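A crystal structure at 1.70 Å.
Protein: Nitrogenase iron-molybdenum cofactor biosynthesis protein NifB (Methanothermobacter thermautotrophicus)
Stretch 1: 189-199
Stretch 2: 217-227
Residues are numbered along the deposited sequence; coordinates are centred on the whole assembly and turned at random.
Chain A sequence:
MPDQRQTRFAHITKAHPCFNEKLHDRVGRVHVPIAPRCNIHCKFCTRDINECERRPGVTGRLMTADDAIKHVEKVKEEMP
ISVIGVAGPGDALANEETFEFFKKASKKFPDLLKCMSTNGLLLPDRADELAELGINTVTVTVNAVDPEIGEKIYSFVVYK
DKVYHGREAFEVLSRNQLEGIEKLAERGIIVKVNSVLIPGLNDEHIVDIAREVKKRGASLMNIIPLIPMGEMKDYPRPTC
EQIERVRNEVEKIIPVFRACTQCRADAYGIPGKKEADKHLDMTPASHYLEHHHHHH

Stretch 1 (189-199) IIVKVNSVLIP
Stretch 2 (217-227) GASLMNIIPLI

Stretches 189-199 and 217-227 lie side by side as parallel strands, 190-197 against 220-225. Their axes cross at -31° and approach to 4.5 Å. Together they bury 820 Å². The register pairs Lys-192 with Leu-220 (CA to CA 4.8 Å) and continues one for one to Leu-197 with Pro-225 (CA to CA 4.9 Å).

Backbone angles are extended, near -100/125 in 190-197. Ser-219 (-102/-25) breaks the chain before Leu-220 (-158/147). Val-193, Ser-195 and Leu-197 each bond to both neighbours of their partner; Val-191 joins through its O alone. Ser-219 N donates to Val-191 O (2.8 Å). Val-193 N donates to Leu-220 O (2.9 Å), and Asn-222 N to Val-193 O (2.7 Å). Ser-195 N reaches Asn-222 O (3.0 Å), and Ile-224 N reaches Ser-195 O (2.9 Å). Leu-197 N meets Ile-224 O (2.7 Å). Leu-226 N closes the ladder on Leu-197 O (3.1 Å). Pro-225 has no NH to give, and this ladder asks none of it. Leu-220 N is buried without a partner.

Gly-217 (phi 116°) ends a helix in a Schellman motif; a CB there would jam against the preceding carbonyl. A water accepts from Val-191 N (3.0 Å), donates to Gly-217 O (2.6 Å) and bonds Ser-219 OG (2.7 Å).

On one face, Val-193 (t) sets CG2 against the small Ala-218 CB (3.8 Å) and CG1 against Met-221 CG (4.2 Å). Met-221 (t, t, 130°) lays CE 3.5 Å from Ser-195 OG (m), which is hydrogen-bonded elsewhere in the structure. Leu-197 (t, p) packs CB on Ile-223 (m, m) CG2 (4.1 Å).

On the other, beside Ile-224 (m, m), Lys-192 (m, then all t) lays CD 4.1 Å from Leu-220 (t, p) CD2; its end leads away. Asn-194 (m) brings OD1 to Asn-222 (t) CB (3.2 Å).

Past the strands, Leu-226 (t, p) points toward the first stretch; its CB lies 3.9 Å from Val-196 (t) CG1 and its CD2 4.2 Å from Ile-198 CG2.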

ATOM      1  N   ILE A 189       2.264  10.482   9.764  1.00 26.63           N
ATOM      2  CA  ILE A 189       1.461  10.025   8.643  1.00 30.70           C
ATOM      3  C   ILE A 189       0.645   8.826   9.093  1.00 28.20           C
ATOM      4  O   ILE A 189       1.187   7.904   9.714  1.00 28.66           O
ATOM      5  CB  ILE A 189       2.360   9.658   7.454  1.00 27.65           C
ATOM      6  CG1 ILE A 189       3.013  10.938   6.914  1.00 35.04           C
ATOM      7  CG2 ILE A 189       1.555   8.873   6.444  1.00 29.14           C
ATOM      8  CD1 ILE A 189       4.185  10.697   5.962  1.00 40.44           C
ATOM      9  N   ILE A 190      -0.653   8.841   8.798  1.00 26.60           N
ATOM     10  CA  ILE A 190      -1.521   7.728   9.175  1.00 26.35           C
ATOM     11  C   ILE A 190      -1.185   6.533   8.303  1.00 30.81           C
ATOM     12  O   ILE A 190      -1.235   6.630   7.073  1.00 28.03           O
ATOM     13  CB  ILE A 190      -2.994   8.104   9.014  1.00 25.87           C
ATOM     14  CG1 ILE A 190      -3.353   9.313   9.895  1.00 31.37           C
ATOM     15  CG2 ILE A 190      -3.898   6.899   9.281  1.00 29.11           C
ATOM     16  CD1 ILE A 190      -4.671   9.920   9.495  1.00 33.82           C
ATOM     17  N   VAL A 191      -0.861   5.399   8.920  1.00 23.04           N
ATOM     18  CA  VAL A 191      -0.526   4.196   8.146  1.00 22.44           C
ATOM     19  C   VAL A 191      -1.697   3.239   8.220  1.00 26.75           C
ATOM     20  O   VAL A 191      -2.108   2.819   9.314  1.00 28.85           O
ATOM     21  CB  VAL A 191       0.765   3.526   8.641  1.00 23.51           C
ATOM     22  CG1 VAL A 191       1.048   2.255   7.790  1.00 28.44           C
ATOM     23  CG2 VAL A 191       1.911   4.471   8.545  1.00 25.09           C
ATOM     24  N   LYS A 192      -2.230   2.889   7.055  1.00 25.65           N
ATOM     25  CA  LYS A 192      -3.236   1.856   6.919  1.00 26.65           C
ATOM     26  C   LYS A 192      -2.568   0.660   6.259  1.00 27.57           C
ATOM     27  O   LYS A 192      -1.777   0.828   5.332  1.00 28.74           O
ATOM     28  CB  LYS A 192      -4.408   2.344   6.072  1.00 30.66           C
ATOM     29  CG  LYS A 192      -5.037   3.628   6.620  1.00 42.43           C
ATOM     30  CD  LYS A 192      -6.182   4.115   5.749  1.00 44.52           C
ATOM     31  CE  LYS A 192      -6.877   5.326   6.373  1.00 56.18           C
ATOM     32  NZ  LYS A 192      -7.768   6.035   5.401  1.00 61.11           N
ATOM     33  N   VAL A 193      -2.844  -0.542   6.749  1.00 24.93           N
ATOM     34  CA  VAL A 193      -2.240  -1.746   6.180  1.00 29.89           C
ATOM     35  C   VAL A 193      -3.321  -2.540   5.468  1.00 28.81           C
ATOM     36  O   VAL A 193      -4.365  -2.850   6.057  1.00 29.90           O
ATOM     37  CB  VAL A 193      -1.523  -2.582   7.258  1.00 30.22           C
ATOM     38  CG1 VAL A 193      -1.151  -3.976   6.727  1.00 31.54           C
ATOM     39  CG2 VAL A 193      -0.258  -1.851   7.715  1.00 27.38           C
ATOM     40  N   ASN A 194      -3.081  -2.843   4.187  1.00 28.78           N
ATOM     41  CA  ASN A 194      -3.908  -3.761   3.421  1.00 30.28           C
ATOM     42  C   ASN A 194      -3.258  -5.136   3.461  1.00 27.26           C
ATOM     43  O   ASN A 194      -2.043  -5.256   3.261  1.00 30.86           O
ATOM     44  CB  ASN A 194      -4.048  -3.307   1.961  1.00 30.54           C
ATOM     45  CG  ASN A 194      -5.119  -2.251   1.773  1.00 37.71           C
ATOM     46  OD1 ASN A 194      -5.695  -1.751   2.740  1.00 36.76           O
ATOM     47  ND2 ASN A 194      -5.374  -1.893   0.526  1.00 41.15           N
ATOM     48  N   SER A 195      -4.058  -6.161   3.720  1.00 30.38           N
ATOM     49  CA  SER A 195      -3.588  -7.537   3.670  1.00 32.89           C
ATOM     50  C   SER A 195      -4.577  -8.364   2.867  1.00 31.20           C
ATOM     51  O   SER A 195      -5.779  -8.348   3.152  1.00 32.69           O
ATOM     52  CB  SER A 195      -3.420  -8.113   5.078  1.00 37.17           C
ATOM     53  OG  SER A 195      -2.540  -7.297   5.842  1.00 36.61           O
ATOM     54  N   VAL A 196      -4.075  -9.073   1.854  1.00 31.99           N
ATOM     55  CA  VAL A 196      -4.917  -9.952   1.048  1.00 34.51           C
ATOM     56  C   VAL A 196      -5.055 -11.298   1.747  1.00 34.66           C
ATOM     57  O   VAL A 196      -4.058 -11.955   2.077  1.00 36.70           O
ATOM     58  CB  VAL A 196      -4.337 -10.120  -0.364  1.00 34.93           C
ATOM     59  CG1 VAL A 196      -5.212 -11.077  -1.200  1.00 37.15           C
ATOM     60  CG2 VAL A 196      -4.198  -8.753  -1.045  1.00 39.44           C
ATOM     61  N   LEU A 197      -6.294 -11.718   1.966  1.00 37.19           N
ATOM     62  CA  LEU A 197      -6.562 -12.995   2.611  1.00 36.23           C
ATOM     63  C   LEU A 197      -6.477 -14.093   1.557  1.00 39.49           C
ATOM     64  O   LEU A 197      -7.304 -14.150   0.646  1.00 37.68           O
ATOM     65  CB  LEU A 197      -7.931 -12.961   3.280  1.00 37.94           C
ATOM     66  CG  LEU A 197      -8.398 -14.252   3.932  1.00 48.02           C
ATOM     67  CD1 LEU A 197      -7.376 -14.696   4.954  1.00 53.21           C
ATOM     68  CD2 LEU A 197      -9.751 -14.026   4.577  1.00 50.42           C
ATOM     69  N   ILE A 198      -5.466 -14.949   1.665  1.00 43.30           N
ATOM     70  CA  ILE A 198      -5.251 -16.027   0.704  1.00 44.01           C
ATOM     71  C   ILE A 198      -5.557 -17.340   1.408  1.00 48.25           C
ATOM     72  O   ILE A 198      -4.733 -17.829   2.196  1.00 49.16           O
ATOM     73  CB  ILE A 198      -3.821 -16.027   0.142  1.00 36.50           C
ATOM     74  CG1 ILE A 198      -3.477 -14.683  -0.501  1.00 39.32           C
ATOM     75  CG2 ILE A 198      -3.665 -17.149  -0.898  1.00 46.17           C
ATOM     76  CD1 ILE A 198      -1.991 -14.369  -0.502  1.00 36.89           C
ATOM     77  N   PRO A 199      -6.719 -17.936   1.160  1.00 47.66           N
ATOM     78  CA  PRO A 199      -7.082 -19.172   1.862  1.00 55.18           C
ATOM     79  C   PRO A 199      -6.050 -20.259   1.612  1.00 51.42           C
ATOM     80  O   PRO A 199      -5.621 -20.484   0.478  1.00 55.16           O
ATOM     81  CB  PRO A 199      -8.446 -19.530   1.264  1.00 60.03           C
ATOM     82  CG  PRO A 199      -8.970 -18.240   0.737  1.00 59.34           C
ATOM     83  CD  PRO A 199      -7.779 -17.487   0.246  1.00 50.18           C
ATOM     84  N   GLY A 217       3.503   0.792  14.321  1.00 31.08           N
ATOM     85  CA  GLY A 217       2.828   2.074  14.300  1.00 34.56           C
ATOM     86  C   GLY A 217       1.631   2.193  13.368  1.00 31.41           C
ATOM     87  O   GLY A 217       1.090   3.296  13.221  1.00 32.32           O
ATOM     88  N   ALA A 218       1.193   1.095  12.753  1.00 29.76           N
ATOM     89  CA  ALA A 218       0.007   1.157  11.901  1.00 30.07           C
ATOM     90  C   ALA A 218      -1.226   1.520  12.723  1.00 33.62           C
ATOM     91  O   ALA A 218      -1.329   1.185  13.909  1.00 31.49           O
ATOM     92  CB  ALA A 218      -0.230  -0.177  11.174  1.00 27.74           C
ATOM     93  N   SER A 219      -2.182   2.190  12.068  1.00 28.11           N
ATOM     94  CA  SER A 219      -3.421   2.635  12.696  1.00 33.99           C
ATOM     95  C   SER A 219      -4.631   1.780  12.380  1.00 34.34           C
ATOM     96  O   SER A 219      -5.578   1.762  13.173  1.00 33.09           O
ATOM     97  CB  SER A 219      -3.749   4.080  12.301  1.00 36.53           C
ATOM     98  OG  SER A 219      -2.805   4.994  12.853  1.00 32.04           O
ATOM     99  N   LEU A 220      -4.620   1.076  11.250  1.00 30.45           N
ATOM    100  CA  LEU A 220      -5.817   0.422  10.756  1.00 33.65           C
ATOM    101  C   LEU A 220      -5.368  -0.696   9.835  1.00 29.79           C
ATOM    102  O   LEU A 220      -4.333  -0.587   9.187  1.00 32.67           O
ATOM    103  CB  LEU A 220      -6.705   1.430  10.018  1.00 37.12           C
ATOM    104  CG  LEU A 220      -7.983   0.958   9.346  1.00 50.27           C
ATOM    105  CD1 LEU A 220      -8.993   0.572  10.406  1.00 58.27           C
ATOM    106  CD2 LEU A 220      -8.524   2.072   8.466  1.00 54.59           C
ATOM    107  N   MET A 221      -6.130  -1.777   9.824  1.00 29.79           N
ATOM    108  CA  MET A 221      -5.905  -2.857   8.878  1.00 34.84           C
ATOM    109  C   MET A 221      -7.145  -3.051   8.029  1.00 37.04           C
ATOM    110  O   MET A 221      -8.270  -2.967   8.523  1.00 34.89           O
ATOM    111  CB  MET A 221      -5.559  -4.151   9.587  1.00 43.14           C
ATOM    112  CG  MET A 221      -4.733  -5.057   8.730  1.00 63.44           C
ATOM    113  SD  MET A 221      -3.697  -6.111   9.735  1.00 66.30           S
ATOM    114  CE  MET A 221      -4.105  -7.671   8.973  1.00 52.73           C
ATOM    115  N   ASN A 222      -6.932  -3.330   6.751  1.00 33.99           N
ATOM    116  CA  ASN A 222      -8.014  -3.611   5.818  1.00 35.80           C
ATOM    117  C   ASN A 222      -7.744  -4.996   5.258  1.00 34.31           C
ATOM    118  O   ASN A 222      -6.752  -5.192   4.548  1.00 38.69           O
ATOM    119  CB  ASN A 222      -8.067  -2.556   4.711  1.00 34.69           C
ATOM    120  CG  ASN A 222      -9.274  -2.711   3.805  1.00 42.31           C
ATOM    121  OD1 ASN A 222     -10.232  -3.414   4.128  1.00 41.49           O
ATOM    122  ND2 ASN A 222      -9.231  -2.048   2.658  1.00 49.26           N
ATOM    123  N   ILE A 223      -8.600  -5.956   5.603  1.00 32.27           N
ATOM    124  CA  ILE A 223      -8.502  -7.312   5.073  1.00 40.55           C
ATOM    125  C   ILE A 223      -9.239  -7.354   3.742  1.00 48.08           C
ATOM    126  O   ILE A 223     -10.438  -7.062   3.679  1.00 48.73           O
ATOM    127  CB  ILE A 223      -9.083  -8.349   6.048  1.00 48.15           C
ATOM    128  CG1 ILE A 223      -8.716  -8.012   7.491  1.00 50.41           C
ATOM    129  CG2 ILE A 223      -8.594  -9.747   5.684  1.00 49.70           C
ATOM    130  CD1 ILE A 223      -7.251  -8.178   7.785  1.00 51.94           C
ATOM    131  N   ILE A 224      -8.526  -7.720   2.692  1.00 42.97           N
ATOM    132  CA  ILE A 224      -9.054  -7.769   1.332  1.00 39.66           C
ATOM    133  C   ILE A 224      -9.108  -9.235   0.913  1.00 36.66           C
ATOM    134  O   ILE A 224      -8.107  -9.942   1.059  1.00 43.60           O
ATOM    135  CB  ILE A 224      -8.180  -6.962   0.352  1.00 46.11           C
ATOM    136  CG1 ILE A 224      -8.081  -5.505   0.806  1.00 59.14           C
ATOM    137  CG2 ILE A 224      -8.733  -7.066  -1.065  1.00 53.16           C
ATOM    138  CD1 ILE A 224      -9.414  -4.902   1.157  1.00 66.25           C
ATOM    139  N   PRO A 225     -10.243  -9.732   0.433  1.00 40.55           N
ATOM    140  CA  PRO A 225     -10.282 -11.128  -0.014  1.00 41.11           C
ATOM    141  C   PRO A 225      -9.526 -11.281  -1.321  1.00 40.45           C
ATOM    142  O   PRO A 225      -9.563 -10.400  -2.182  1.00 41.92           O
ATOM    143  CB  PRO A 225     -11.780 -11.401  -0.193  1.00 46.34           C
ATOM    144  CG  PRO A 225     -12.352 -10.066  -0.539  1.00 49.39           C
ATOM    145  CD  PRO A 225     -11.551  -9.066   0.278  1.00 43.63           C
ATOM    146  N   LEU A 226      -8.815 -12.397  -1.450  1.00 42.96           N
ATOM    147  CA  LEU A 226      -8.158 -12.708  -2.714  1.00 42.62           C
ATOM    148  C   LEU A 226      -9.181 -12.827  -3.835  1.00 42.66           C
ATOM    149  O   LEU A 226     -10.227 -13.456  -3.674  1.00 48.57           O
ATOM    150  CB  LEU A 226      -7.381 -14.019  -2.600  1.00 44.32           C
ATOM    151  CG  LEU A 226      -6.810 -14.516  -3.933  1.00 43.06           C
ATOM    152  CD1 LEU A 226      -5.646 -13.620  -4.349  1.00 44.13           C
ATOM    153  CD2 LEU A 226      -6.409 -15.986  -3.856  1.00 45.32           C
ATOM    154  N   ILE A 227      -8.872 -12.227  -4.980  1.00 52.36           N
ATOM    155  CA  ILE A 227      -9.630 -12.499  -6.198  1.00 53.68           C
ATOM    156  C   ILE A 227      -8.725 -13.284  -7.138  1.00 51.28           C
ATOM    157  O   ILE A 227      -7.848 -12.696  -7.787  1.00 49.71           O
ATOM    158  CB  ILE A 227     -10.139 -11.210  -6.856  1.00 62.24           C
ATOM    159  CG1 ILE A 227     -10.892 -10.359  -5.836  1.00 64.71           C
ATOM    160  CG2 ILE A 227     -11.044 -11.549  -8.030  1.00 62.66           C
ATOM    161  CD1 ILE A 227     -11.310  -9.013  -6.368  1.00 68.25           C
TER
HETATM  162  O   HOH W   1      -0.300   5.065  11.895  1.00 29.24           O